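Local coordinates for protein CBIX (Paracoccus pantotrophus, PDB 4CCS) that probably acts as the terminal chelatase of siroheme biosynthesis in denitrifying alpha-proteobacteria, inserting ferrous iron into sirohydrochlorin, at residues 40-45 with 50-55; 63-68 with 132-137; 90-95 with 216-221; 101-106 with 115-120; 123-128 with 162-167. All coordinates share one frame; numbering follows the deposited sequence. Where two conformers were deposited one is given.

Contact 1 of 5, residues 40-45 with 50-55; sequences RGATLA and LDRADD
R52 reaches back from the loop to lay its guanidinium against strand 38-43, and it has more surface buried by this contact than any other residue. NH1 lies 3.2 Å from G41 O, while its outer atoms brush a methylene and a methyl: R52 NH1 comes within 3.8 Å of R40 CB, and R52 NH2 approaches A42 CB equally closely. G41 O, R40 CB and A42 CB all meet the guanidinium obliquely. A bend at chi3 (88°) swings the guanidinium off the line of the aliphatic chain and onto the strand. G41 O also takes a weak hydrogen bond from Q20 of helix 16-30, so this carbonyl on the sheet margin is approached by two side chains.

Further along, L44 CD2 rests at the branch point of L50, equally near L50 CG and L50 CD1 at 4.1 Å, the two side chains crossing obliquely. Both leucines also touch R77 of helix 68-80. L50-A53 form a type I turn, with A53 N donating to L50 O (3.2 Å). The loop folds along strand 38-43, the outermost strand of the first parallel four-stranded sheet in this alpha/beta chelatase fold.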
# COMPACT_ATOMS: atom_id res chain seq x y z
N ARG A 40 7.04 -5.88 15.48
CA ARG A 40 6.65 -4.56 16.00
C ARG A 40 6.45 -3.59 14.83
O ARG A 40 6.88 -3.89 13.71
CB ARG A 40 7.71 -4.02 16.99
CG ARG A 40 7.83 -4.83 18.29
CD ARG A 40 6.58 -4.74 19.16
NE ARG A 40 6.73 -5.44 20.44
CZ ARG A 40 6.46 -6.73 20.64
NH1 ARG A 40 6.02 -7.49 19.65
NH2 ARG A 40 6.63 -7.27 21.84
N GLY A 41 5.75 -2.47 15.07
CA GLY A 41 5.48 -1.49 14.02
C GLY A 41 6.11 -0.13 14.33
O GLY A 41 6.31 0.23 15.50
N ALA A 42 6.43 0.62 13.27
CA ALA A 42 7.02 1.96 13.39
C ALA A 42 6.66 2.85 12.22
O ALA A 42 6.55 2.39 11.08
CB ALA A 42 8.54 1.86 13.50
N THR A 43 6.51 4.15 12.50
CA THR A 43 6.32 5.16 11.46
C THR A 43 7.56 6.02 11.46
O THR A 43 8.04 6.41 12.54
CB THR A 43 5.05 6.00 11.64
OG1 THR A 43 5.08 7.00 10.61
CG2 THR A 43 4.95 6.67 13.02
N LEU A 44 8.07 6.35 10.26
CA LEU A 44 9.24 7.21 10.13
C LEU A 44 8.93 8.66 10.56
O LEU A 44 9.86 9.46 10.67
CB LEU A 44 9.85 7.12 8.72
CG LEU A 44 10.41 5.74 8.32
CD1 LEU A 44 10.89 5.73 6.89
CD2 LEU A 44 11.51 5.27 9.28
N ALA A 45 7.64 8.98 10.86
CA ALA A 45 7.28 10.33 11.37
C ALA A 45 7.68 10.44 12.86
O ALA A 45 7.76 11.54 13.40
CB ALA A 45 5.78 10.58 11.22
N LEU A 50 13.48 3.73 14.31
CA LEU A 50 14.38 2.62 14.01
C LEU A 50 15.41 2.27 15.09
O LEU A 50 16.24 1.38 14.83
CB LEU A 50 15.13 2.91 12.69
CG LEU A 50 14.27 3.16 11.44
CD1 LEU A 50 15.12 3.73 10.33
CD2 LEU A 50 13.55 1.90 10.99
N ASP A 51 15.39 2.91 16.27
CA ASP A 51 16.44 2.56 17.23
C ASP A 51 16.17 1.21 17.96
O ASP A 51 17.08 0.72 18.63
CB ASP A 51 16.81 3.70 18.20
CG ASP A 51 15.69 4.44 18.92
OD1 ASP A 51 14.73 3.77 19.36
OD2 ASP A 51 15.85 5.65 19.16
N ARG A 52 15.01 0.57 17.74
CA ARG A 52 14.74 -0.76 18.30
C ARG A 52 15.35 -1.87 17.39
O ARG A 52 15.48 -3.01 17.82
CB ARG A 52 13.24 -0.98 18.59
CG ARG A 52 12.38 -1.38 17.40
CD ARG A 52 10.90 -1.28 17.72
NE ARG A 52 10.40 0.06 17.45
CZ ARG A 52 9.13 0.44 17.56
NH1 ARG A 52 8.20 -0.42 17.95
NH2 ARG A 52 8.78 1.69 17.28
N ALA A 53 15.71 -1.50 16.15
CA ALA A 53 16.30 -2.40 15.16
C ALA A 53 17.79 -2.60 15.39
O ALA A 53 18.48 -1.70 15.87
CB ALA A 53 16.07 -1.86 13.75
N ASP A 54 18.29 -3.78 15.01
CA ASP A 54 19.70 -4.15 15.07
C ASP A 54 20.10 -4.89 13.78
O ASP A 54 19.26 -5.03 12.89
CB ASP A 54 20.04 -4.96 16.34
CG ASP A 54 19.17 -6.17 16.62
OD1 ASP A 54 18.75 -6.85 15.65
OD2 ASP A 54 18.94 -6.48 17.82
N ASP A 55 21.36 -5.34 13.68
CA ASP A 55 21.89 -6.04 12.51
C ASP A 55 21.16 -7.34 12.14
O ASP A 55 21.26 -7.77 10.99
CB ASP A 55 23.40 -6.30 12.68
CG ASP A 55 24.26 -5.07 12.40
OD1 ASP A 55 23.79 -4.18 11.66
OD2 ASP A 55 25.41 -5.03 12.89

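Contact 2 of 5, residues 63-68 with 132-137; sequences FMATGW and SRAPSE
At the N-terminal end of helix 134-146, in the second alpha/beta half of this chelatase-type fold, A134 and P135 meet A65 from the first half. The contact bridges the two halves at the surface, the loop following strand 57-61 and the helix following strand 121-126; it is small and wholly apolar between side chains. A65 supplies a single methyl that sits against the first turn of the helix: A65 CB lies 3.8 Å from A134 CB and 4.1 Å from P135 CG. The same methyl comes within 3.9 Å of P135 N, so it lies along the N, CD and CG side of the proline ring. The methyl of A134 also touches the loop backbone, A134 CB standing 3.8 Å from T66 O in a plain van der Waals contact. Small residues let the two backbones come close, with A65 and P135 having CA atoms 5.4 Å apart. P135 suits its place in the first helical turn, where no preceding carbonyl requires its missing N-H. The turn that presents A134 is fixed by S132, whose hydroxyl lies anti to its own N (chi1 173°), and S132 OG accepts from A134 N at 3.1 Å with an N-H...O angle of 157°.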
# COMPACT_ATOMS: atom_id res chain seq x y z
N PHE A 63 5.97 0.37 1.59
CA PHE A 63 6.19 1.28 0.45
C PHE A 63 5.55 0.69 -0.80
O PHE A 63 5.35 -0.53 -0.85
CB PHE A 63 7.69 1.57 0.25
CG PHE A 63 8.48 2.04 1.46
CD1 PHE A 63 7.84 2.54 2.59
CD2 PHE A 63 9.88 2.03 1.44
CE1 PHE A 63 8.58 2.99 3.70
CE2 PHE A 63 10.61 2.47 2.55
CZ PHE A 63 9.96 2.95 3.67
N MET A 64 5.20 1.53 -1.80
CA MET A 64 4.54 1.07 -3.03
C MET A 64 5.49 0.51 -4.09
O MET A 64 5.04 -0.20 -5.00
CB MET A 64 3.65 2.18 -3.63
CG MET A 64 2.53 2.67 -2.70
SD MET A 64 1.64 1.42 -1.73
CE MET A 64 0.80 0.49 -3.01
N ALA A 65 6.77 0.86 -4.02
CA ALA A 65 7.79 0.37 -4.97
C ALA A 65 9.18 0.47 -4.37
O ALA A 65 9.35 1.04 -3.28
CB ALA A 65 7.73 1.18 -6.28
N THR A 66 10.17 -0.12 -5.06
CA THR A 66 11.59 -0.08 -4.72
C THR A 66 12.12 1.21 -5.38
O THR A 66 11.54 1.68 -6.36
CB THR A 66 12.24 -1.39 -5.25
OG1 THR A 66 11.63 -2.50 -4.58
CG2 THR A 66 13.75 -1.44 -5.04
N GLY A 67 13.20 1.80 -4.84
CA GLY A 67 13.80 3.01 -5.39
C GLY A 67 14.88 3.57 -4.47
O GLY A 67 15.45 2.82 -3.67
N TRP A 68 15.16 4.88 -4.59
CA TRP A 68 16.17 5.58 -3.79
C TRP A 68 15.95 5.38 -2.28
O TRP A 68 16.93 5.23 -1.55
CB TRP A 68 16.20 7.08 -4.14
CG TRP A 68 17.04 7.91 -3.21
CD1 TRP A 68 18.39 8.05 -3.22
CD2 TRP A 68 16.56 8.69 -2.10
NE1 TRP A 68 18.79 8.88 -2.19
CE2 TRP A 68 17.69 9.28 -1.48
CE3 TRP A 68 15.29 8.95 -1.56
CZ2 TRP A 68 17.58 10.12 -0.36
CZ3 TRP A 68 15.18 9.78 -0.46
CH2 TRP A 68 16.31 10.36 0.12
N SER A 132 10.36 8.83 -9.89
CA SER A 132 10.57 7.46 -10.35
C SER A 132 9.40 6.93 -11.18
O SER A 132 8.26 7.32 -10.94
CB SER A 132 10.82 6.53 -9.16
OG SER A 132 10.87 5.16 -9.56
N ARG A 133 9.69 6.03 -12.12
CA ARG A 133 8.70 5.38 -12.97
C ARG A 133 8.17 4.08 -12.35
O ARG A 133 7.15 3.57 -12.81
CB ARG A 133 9.29 5.10 -14.37
CG ARG A 133 9.17 6.29 -15.32
CD ARG A 133 9.88 6.05 -16.64
NE ARG A 133 11.32 6.31 -16.54
CZ ARG A 133 12.17 6.24 -17.57
NH1 ARG A 133 11.73 5.92 -18.78
NH2 ARG A 133 13.46 6.49 -17.38
N ALA A 134 8.84 3.57 -11.29
CA ALA A 134 8.49 2.32 -10.59
C ALA A 134 7.05 2.28 -9.98
O ALA A 134 6.36 1.28 -10.21
CB ALA A 134 9.53 1.99 -9.54
N PRO A 135 6.57 3.34 -9.25
CA PRO A 135 5.19 3.27 -8.71
C PRO A 135 4.09 3.18 -9.77
O PRO A 135 3.15 2.39 -9.61
CB PRO A 135 5.07 4.55 -7.88
CG PRO A 135 6.45 4.85 -7.47
CD PRO A 135 7.30 4.48 -8.65
N SER A 136 4.17 3.99 -10.85
CA SER A 136 3.14 3.92 -11.90
C SER A 136 3.21 2.63 -12.70
O SER A 136 2.16 2.12 -13.10
CB SER A 136 3.17 5.15 -12.80
OG SER A 136 4.37 5.24 -13.55
N GLU A 137 4.42 2.07 -12.92
CA GLU A 137 4.53 0.78 -13.62
C GLU A 137 3.87 -0.31 -12.76
O GLU A 137 3.12 -1.13 -13.29
CB GLU A 137 5.99 0.40 -13.93
CG GLU A 137 6.64 1.23 -15.02
CD GLU A 137 6.11 1.02 -16.43
OE1 GLU A 137 6.55 0.04 -17.08
OE2 GLU A 137 5.29 1.84 -16.89

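Contact 3 of 5, residues 90-95 with 216-221; sequences PPFGSD and PAMIAE
M218 is the residue of helix 215-226 that reaches the 90-95 loop, passing beside D95 and ending at F92. The apolar part is made by its terminal methyl. M218 runs extended through chi1 (-176°) and chi2 (-174°) and then bends at chi3 (85°), which carries CE to the CD1-CE1 side of the aromatic ring: M218 CE is 3.5 Å from F92 CE1, and it meets the ring obliquely with the two side chains crossing at about a right angle.

Between polar and apolar groups, D95 and M218 approach from opposing directions. M218 CG lies 3.2 Å from D95 OD1, a close van der Waals touch, and M218 SD is 3.7 Å from that oxygen.

Hydrogen bonding across the contact runs through one water, which donates at 2.7 Å to D95 OD1 and at 2.7 Å to M218 O. OD1 also caps helix 98-113 by accepting from G97 N, while OD2 is hydrogen-bonded to S222 OG and Y60 OH, so the buried carboxylate is gripped at both oxygens. With an alanine here, the water, G97 N, S222 and Y60 would probably lose the carboxylate oxygens they bond to, and a gap would open beside M218.

The contact thus ties helix 215-226 to the start of helix 98-113, with Y60 of strand 57-61 touching both F92 and M218 and I219 turned to helix 16-30.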
# COMPACT_ATOMS: atom_id res chain seq x y z
N PRO A 90 11.19 -7.13 0.38
CA PRO A 90 10.47 -6.47 -0.71
C PRO A 90 9.29 -5.68 -0.12
O PRO A 90 8.66 -6.15 0.84
CB PRO A 90 9.99 -7.64 -1.57
CG PRO A 90 11.06 -8.65 -1.42
CD PRO A 90 11.53 -8.53 0.01
N PRO A 91 9.01 -4.49 -0.66
CA PRO A 91 7.94 -3.65 -0.11
C PRO A 91 6.52 -4.17 -0.36
O PRO A 91 6.30 -5.00 -1.25
CB PRO A 91 8.18 -2.31 -0.80
CG PRO A 91 8.76 -2.67 -2.11
CD PRO A 91 9.68 -3.83 -1.80
N PHE A 92 5.55 -3.65 0.42
CA PHE A 92 4.11 -3.93 0.33
C PHE A 92 3.62 -3.91 -1.13
O PHE A 92 2.88 -4.81 -1.54
CB PHE A 92 3.33 -2.87 1.16
CG PHE A 92 1.82 -2.96 1.07
CD1 PHE A 92 1.09 -3.78 1.92
CD2 PHE A 92 1.12 -2.22 0.12
CE1 PHE A 92 -0.31 -3.86 1.83
CE2 PHE A 92 -0.28 -2.32 0.01
CZ PHE A 92 -0.98 -3.14 0.87
N GLY A 93 4.03 -2.89 -1.92
CA GLY A 93 3.59 -2.75 -3.31
C GLY A 93 4.02 -3.92 -4.23
O GLY A 93 3.30 -4.22 -5.18
N SER A 94 5.16 -4.56 -3.92
CA SER A 94 5.68 -5.68 -4.71
C SER A 94 5.33 -7.04 -4.09
O SER A 94 5.80 -8.08 -4.56
CB SER A 94 7.18 -5.55 -4.90
OG SER A 94 7.87 -5.74 -3.68
N ASP A 95 4.49 -7.04 -3.03
CA ASP A 95 4.10 -8.28 -2.37
C ASP A 95 3.38 -9.23 -3.35
O ASP A 95 2.48 -8.79 -4.05
CB ASP A 95 3.24 -8.00 -1.14
CG ASP A 95 3.21 -9.18 -0.19
OD1 ASP A 95 2.64 -10.22 -0.57
OD2 ASP A 95 3.76 -9.05 0.94
N PRO A 216 -2.72 -8.41 7.10
CA PRO A 216 -1.81 -9.05 8.08
C PRO A 216 -1.29 -10.44 7.64
O PRO A 216 -0.09 -10.68 7.74
CB PRO A 216 -2.64 -9.11 9.36
CG PRO A 216 -3.58 -7.96 9.23
CD PRO A 216 -3.94 -7.92 7.77
N ALA A 217 -2.16 -11.30 7.07
CA ALA A 217 -1.76 -12.64 6.59
C ALA A 217 -0.79 -12.55 5.42
O ALA A 217 0.19 -13.28 5.39
CB ALA A 217 -2.99 -13.44 6.20
N MET A 218 -0.99 -11.56 4.52
CA MET A 218 -0.11 -11.30 3.39
C MET A 218 1.30 -10.92 3.88
O MET A 218 2.28 -11.49 3.42
CB MET A 218 -0.73 -10.21 2.48
CG MET A 218 0.06 -9.95 1.23
SD MET A 218 -0.55 -8.55 0.24
CE MET A 218 0.30 -7.22 1.06
N ILE A 219 1.39 -9.98 4.85
CA ILE A 219 2.68 -9.55 5.41
C ILE A 219 3.36 -10.73 6.13
O ILE A 219 4.55 -10.96 5.94
CB ILE A 219 2.50 -8.31 6.34
CG1 ILE A 219 1.87 -7.12 5.56
CG2 ILE A 219 3.84 -7.92 6.99
CD1 ILE A 219 1.62 -5.81 6.43
N ALA A 220 2.59 -11.48 6.94
CA ALA A 220 3.09 -12.66 7.66
C ALA A 220 3.76 -13.67 6.70
O ALA A 220 4.85 -14.17 6.99
CB ALA A 220 1.95 -13.32 8.41
N GLU A 221 3.12 -13.93 5.53
CA GLU A 221 3.66 -14.89 4.55
C GLU A 221 4.95 -14.40 3.95
O GLU A 221 5.86 -15.21 3.76
CB GLU A 221 2.63 -15.31 3.47
CG GLU A 221 1.39 -16.01 4.03
CD GLU A 221 1.60 -17.27 4.86
OE1 GLU A 221 2.62 -17.96 4.66
OE2 GLU A 221 0.71 -17.59 5.68
O HOH W 1 2.38 -12.47 0.89

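Contact 4 of 5, residues 101-106 with 115-120; sequences LCLALI and WPLAGT
L117 meets helix 98-113 with its two methyls, and they fare differently. The tight side is CD1: L117 CD1 presses on I106 CG2 at 3.6 Å, the two side chains crossing at about a right angle. CG2 is the branch of I106 that lies anti to its backbone N, which leaves the longer CG1 arm directed away from the loop. The looser side is CD2, where L117 CD2 stands 4.4 Å from L103 CD1, a marginal touch. L103 and L117 are both partly exposed to solvent, whereas I106 is buried; the side chain of L103 also touches a bound D-malate.

L117 is presented by a compact 3-10 turn. P116 O receives two donors from opposite faces of its plane, G119 N at 3.0 Å and T120 OG1 at 2.9 Å, the hydroxyl standing 46° out of that plane. Both bonds tie the end of the turn back to its beginning, just before strand 121-126 sets off.

The loop thus folds back on the helix it has just left, L117 also resting on A107 and A110. I106 also touches L146 of helix 134-146 and L178 of strand 175-179, while T120 leans on I176 of the same strand.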
# COMPACT_ATOMS: atom_id res chain seq x y z
N LEU A 101 -5.32 -9.90 -3.69
CA LEU A 101 -6.06 -9.11 -2.69
C LEU A 101 -6.95 -8.03 -3.35
O LEU A 101 -8.13 -7.91 -2.99
CB LEU A 101 -5.10 -8.50 -1.64
CG LEU A 101 -5.73 -7.52 -0.62
CD1 LEU A 101 -6.85 -8.20 0.17
CD2 LEU A 101 -4.70 -7.00 0.30
N CYS A 102 -6.39 -7.30 -4.34
CA CYS A 102 -7.12 -6.26 -5.09
C CYS A 102 -8.30 -6.88 -5.81
O CYS A 102 -9.39 -6.32 -5.79
CB CYS A 102 -6.20 -5.54 -6.07
SG CYS A 102 -4.89 -4.56 -5.28
N LEU A 103 -8.09 -8.06 -6.42
CA LEU A 103 -9.17 -8.76 -7.13
C LEU A 103 -10.29 -9.20 -6.19
O LEU A 103 -11.46 -8.97 -6.51
CB LEU A 103 -8.63 -9.95 -7.97
CG LEU A 103 -9.65 -10.69 -8.85
CD1 LEU A 103 -10.29 -9.77 -9.88
CD2 LEU A 103 -9.00 -11.90 -9.55
N ALA A 104 -9.96 -9.77 -5.03
CA ALA A 104 -10.96 -10.21 -4.06
C ALA A 104 -11.78 -9.01 -3.52
O ALA A 104 -13.00 -9.11 -3.41
CB ALA A 104 -10.29 -10.94 -2.91
N LEU A 105 -11.10 -7.88 -3.23
CA LEU A 105 -11.82 -6.69 -2.73
C LEU A 105 -12.79 -6.14 -3.77
O LEU A 105 -13.94 -5.83 -3.44
CB LEU A 105 -10.82 -5.59 -2.31
CG LEU A 105 -10.02 -5.85 -1.04
CD1 LEU A 105 -8.86 -4.88 -0.97
CD2 LEU A 105 -10.91 -5.69 0.23
N ILE A 106 -12.35 -6.05 -5.03
CA ILE A 106 -13.17 -5.54 -6.14
C ILE A 106 -14.35 -6.49 -6.45
O ILE A 106 -15.48 -6.02 -6.65
CB ILE A 106 -12.28 -5.23 -7.36
CG1 ILE A 106 -11.50 -3.92 -7.12
CG2 ILE A 106 -13.09 -5.13 -8.64
CD1 ILE A 106 -10.26 -3.77 -7.96
N TRP A 115 -23.74 -5.77 -9.16
CA TRP A 115 -23.19 -5.53 -10.50
C TRP A 115 -22.34 -6.74 -10.92
O TRP A 115 -21.53 -7.20 -10.10
CB TRP A 115 -22.26 -4.30 -10.52
CG TRP A 115 -22.83 -2.98 -10.06
CD1 TRP A 115 -24.15 -2.60 -10.06
CD2 TRP A 115 -22.08 -1.84 -9.62
NE1 TRP A 115 -24.26 -1.31 -9.59
CE2 TRP A 115 -23.01 -0.81 -9.34
CE3 TRP A 115 -20.71 -1.60 -9.43
CZ2 TRP A 115 -22.60 0.44 -8.86
CZ3 TRP A 115 -20.31 -0.36 -8.95
CH2 TRP A 115 -21.25 0.64 -8.66
N PRO A 116 -22.47 -7.22 -12.19
CA PRO A 116 -21.60 -8.31 -12.65
C PRO A 116 -20.20 -7.70 -12.88
O PRO A 116 -20.08 -6.62 -13.47
CB PRO A 116 -22.26 -8.77 -13.95
CG PRO A 116 -23.02 -7.60 -14.44
CD PRO A 116 -23.48 -6.86 -13.21
N LEU A 117 -19.17 -8.37 -12.37
CA LEU A 117 -17.79 -7.87 -12.49
C LEU A 117 -17.38 -7.61 -13.94
O LEU A 117 -16.76 -6.58 -14.21
CB LEU A 117 -16.81 -8.81 -11.75
CG LEU A 117 -15.40 -8.28 -11.49
CD1 LEU A 117 -15.43 -6.91 -10.80
CD2 LEU A 117 -14.60 -9.26 -10.66
N ALA A 118 -17.82 -8.47 -14.89
CA ALA A 118 -17.51 -8.32 -16.31
C ALA A 118 -18.10 -7.05 -16.92
O ALA A 118 -17.56 -6.55 -17.90
CB ALA A 118 -17.98 -9.55 -17.09
N GLY A 119 -19.17 -6.50 -16.33
CA GLY A 119 -19.83 -5.28 -16.81
C GLY A 119 -19.46 -4.04 -15.95
O GLY A 119 -20.14 -3.03 -16.05
N THR A 120 -18.40 -4.13 -15.12
CA THR A 120 -17.96 -3.04 -14.24
C THR A 120 -16.61 -2.49 -14.71
O THR A 120 -15.71 -3.26 -15.03
CB THR A 120 -17.95 -3.51 -12.76
OG1 THR A 120 -19.23 -4.03 -12.42
CG2 THR A 120 -17.61 -2.38 -11.78

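Contact 5 of 5, residues 123-128 with 162-167; sequences LVAAHG and PFIADA
I164 pushes the tip of its longer arm into a shallow dip on strand 121-126, floored by A125 CB and walled by L123 CD2. I164 CD1 lies 3.7 Å from L123 CD2 and also 3.7 Å from A125 CB, so one methyl bears on two residues that stand on the same face of the strand, V124 between them pointing its side chain the other way. The bump is long because CG1 of I164 is anti to its backbone N (chi1 -173°), sending CD1 out from the helix toward the sheet. A125 gives the floor only a methyl; L123 raises the wall with its longer side chain.

Helix 164-167 lies in the beta-alpha-beta crossover from strand 152-157 to strand 175-179, the parallel neighbours of 121-126 on either side, and passes over 121-126, an inner strand of the second chelatase-type sheet.

The fork of L123 works both ways. While CD2 takes I164, the other prong faces the next helical turn: L123 CD1 is 4.0 Å from A167 CB and 4.1 Å from A167 O. L123 and I164 thus slant past one another, and the small A167 fits beside the leucine as a low bump. I164 and A167 fall on one side of the short helix, three residues apart. F163, at the N-cap position, has its O accept from D166 N and A167 N, each at 2.9 Å. A195 and L196 of helix 192-199 also touch I164, and L192 of that helix touches A125.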
# COMPACT_ATOMS: atom_id res chain seq x y z
N LEU A 123 -11.01 1.43 -11.72
CA LEU A 123 -10.04 2.51 -11.61
C LEU A 123 -9.12 2.29 -10.41
O LEU A 123 -9.57 2.26 -9.26
CB LEU A 123 -10.72 3.89 -11.54
CG LEU A 123 -9.81 5.11 -11.46
CD1 LEU A 123 -9.03 5.33 -12.78
CD2 LEU A 123 -10.62 6.34 -11.11
N VAL A 124 -7.83 2.12 -10.68
CA VAL A 124 -6.82 1.93 -9.64
C VAL A 124 -6.25 3.34 -9.40
O VAL A 124 -5.65 3.92 -10.32
CB VAL A 124 -5.73 0.92 -10.08
CG1 VAL A 124 -4.56 0.89 -9.09
CG2 VAL A 124 -6.32 -0.48 -10.27
N ALA A 125 -6.50 3.91 -8.21
CA ALA A 125 -6.01 5.25 -7.87
C ALA A 125 -4.77 5.13 -6.99
O ALA A 125 -4.80 4.44 -5.98
CB ALA A 125 -7.10 6.05 -7.15
N ALA A 126 -3.67 5.78 -7.37
CA ALA A 126 -2.43 5.66 -6.61
C ALA A 126 -1.67 6.98 -6.56
O ALA A 126 -1.94 7.89 -7.36
CB ALA A 126 -1.56 4.56 -7.21
N HIS A 127 -0.73 7.10 -5.61
CA HIS A 127 0.06 8.32 -5.47
C HIS A 127 0.91 8.56 -6.71
O HIS A 127 0.95 9.68 -7.22
CB HIS A 127 0.96 8.25 -4.21
CG HIS A 127 1.68 9.54 -3.93
ND1 HIS A 127 1.02 10.64 -3.40
CD2 HIS A 127 3.00 9.84 -4.07
CE1 HIS A 127 1.95 11.58 -3.25
NE2 HIS A 127 3.15 11.15 -3.63
N GLY A 128 1.57 7.51 -7.21
CA GLY A 128 2.48 7.63 -8.34
C GLY A 128 3.77 8.29 -7.81
O GLY A 128 4.02 8.27 -6.60
N PRO A 162 -1.48 9.75 -16.08
CA PRO A 162 -2.79 10.38 -16.12
C PRO A 162 -3.23 10.78 -14.70
O PRO A 162 -3.20 9.95 -13.80
CB PRO A 162 -3.69 9.31 -16.77
CG PRO A 162 -3.03 8.00 -16.42
CD PRO A 162 -1.55 8.30 -16.39
N PHE A 163 -3.60 12.08 -14.52
CA PHE A 163 -4.05 12.65 -13.26
C PHE A 163 -5.41 12.03 -12.90
O PHE A 163 -6.24 11.87 -13.78
CB PHE A 163 -4.17 14.18 -13.41
CG PHE A 163 -4.42 14.96 -12.15
CD1 PHE A 163 -3.98 14.50 -10.92
CD2 PHE A 163 -5.02 16.21 -12.20
CE1 PHE A 163 -4.20 15.23 -9.76
CE2 PHE A 163 -5.22 16.95 -11.04
CZ PHE A 163 -4.81 16.45 -9.83
N ILE A 164 -5.63 11.70 -11.63
CA ILE A 164 -6.88 11.10 -11.17
C ILE A 164 -8.12 11.94 -11.55
O ILE A 164 -9.12 11.35 -11.96
CB ILE A 164 -6.79 10.73 -9.66
CG1 ILE A 164 -8.01 9.93 -9.19
CG2 ILE A 164 -6.49 11.92 -8.75
CD1 ILE A 164 -8.02 8.50 -9.72
N ALA A 165 -8.05 13.29 -11.51
CA ALA A 165 -9.17 14.16 -11.92
C ALA A 165 -9.56 13.96 -13.40
O ALA A 165 -10.70 14.20 -13.77
CB ALA A 165 -8.83 15.63 -11.67
N ASP A 166 -8.60 13.53 -14.24
CA ASP A 166 -8.82 13.24 -15.66
C ASP A 166 -9.24 11.78 -15.88
O ASP A 166 -10.18 11.52 -16.63
CB ASP A 166 -7.55 13.54 -16.48
CG ASP A 166 -7.21 15.02 -16.52
OD1 ASP A 166 -8.15 15.85 -16.58
OD2 ASP A 166 -6.01 15.35 -16.49
N ALA A 167 -8.52 10.84 -15.25
CA ALA A 167 -8.72 9.39 -15.37
C ALA A 167 -10.09 8.91 -14.88
O ALA A 167 -10.64 7.96 -15.45
CB ALA A 167 -7.62 8.64 -14.63

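Overall arrangement
The five contacts span both alpha/beta halves of the chain. Contacts 2 and 3 are linked directly: F63 O and G93 N lie 2.9 Å apart, a probable hydrogen bond, and T66 packs on P91, although their centres are 16 Å apart. Contact 2 also touches contact 5, where P135 CB meets G128 C at 4.0 Å; strand 121-126 and helix 134-146 are consecutive in the chain, which is why the two contacts meet there. Contacts 4 and 5 adjoin in sequence, with centres 18 Å apart. Contact 1 is remote from contact 4, about 36 Å between centres, on opposite sides of the chain's centre. A bound D-malate touches L103 of contact 4.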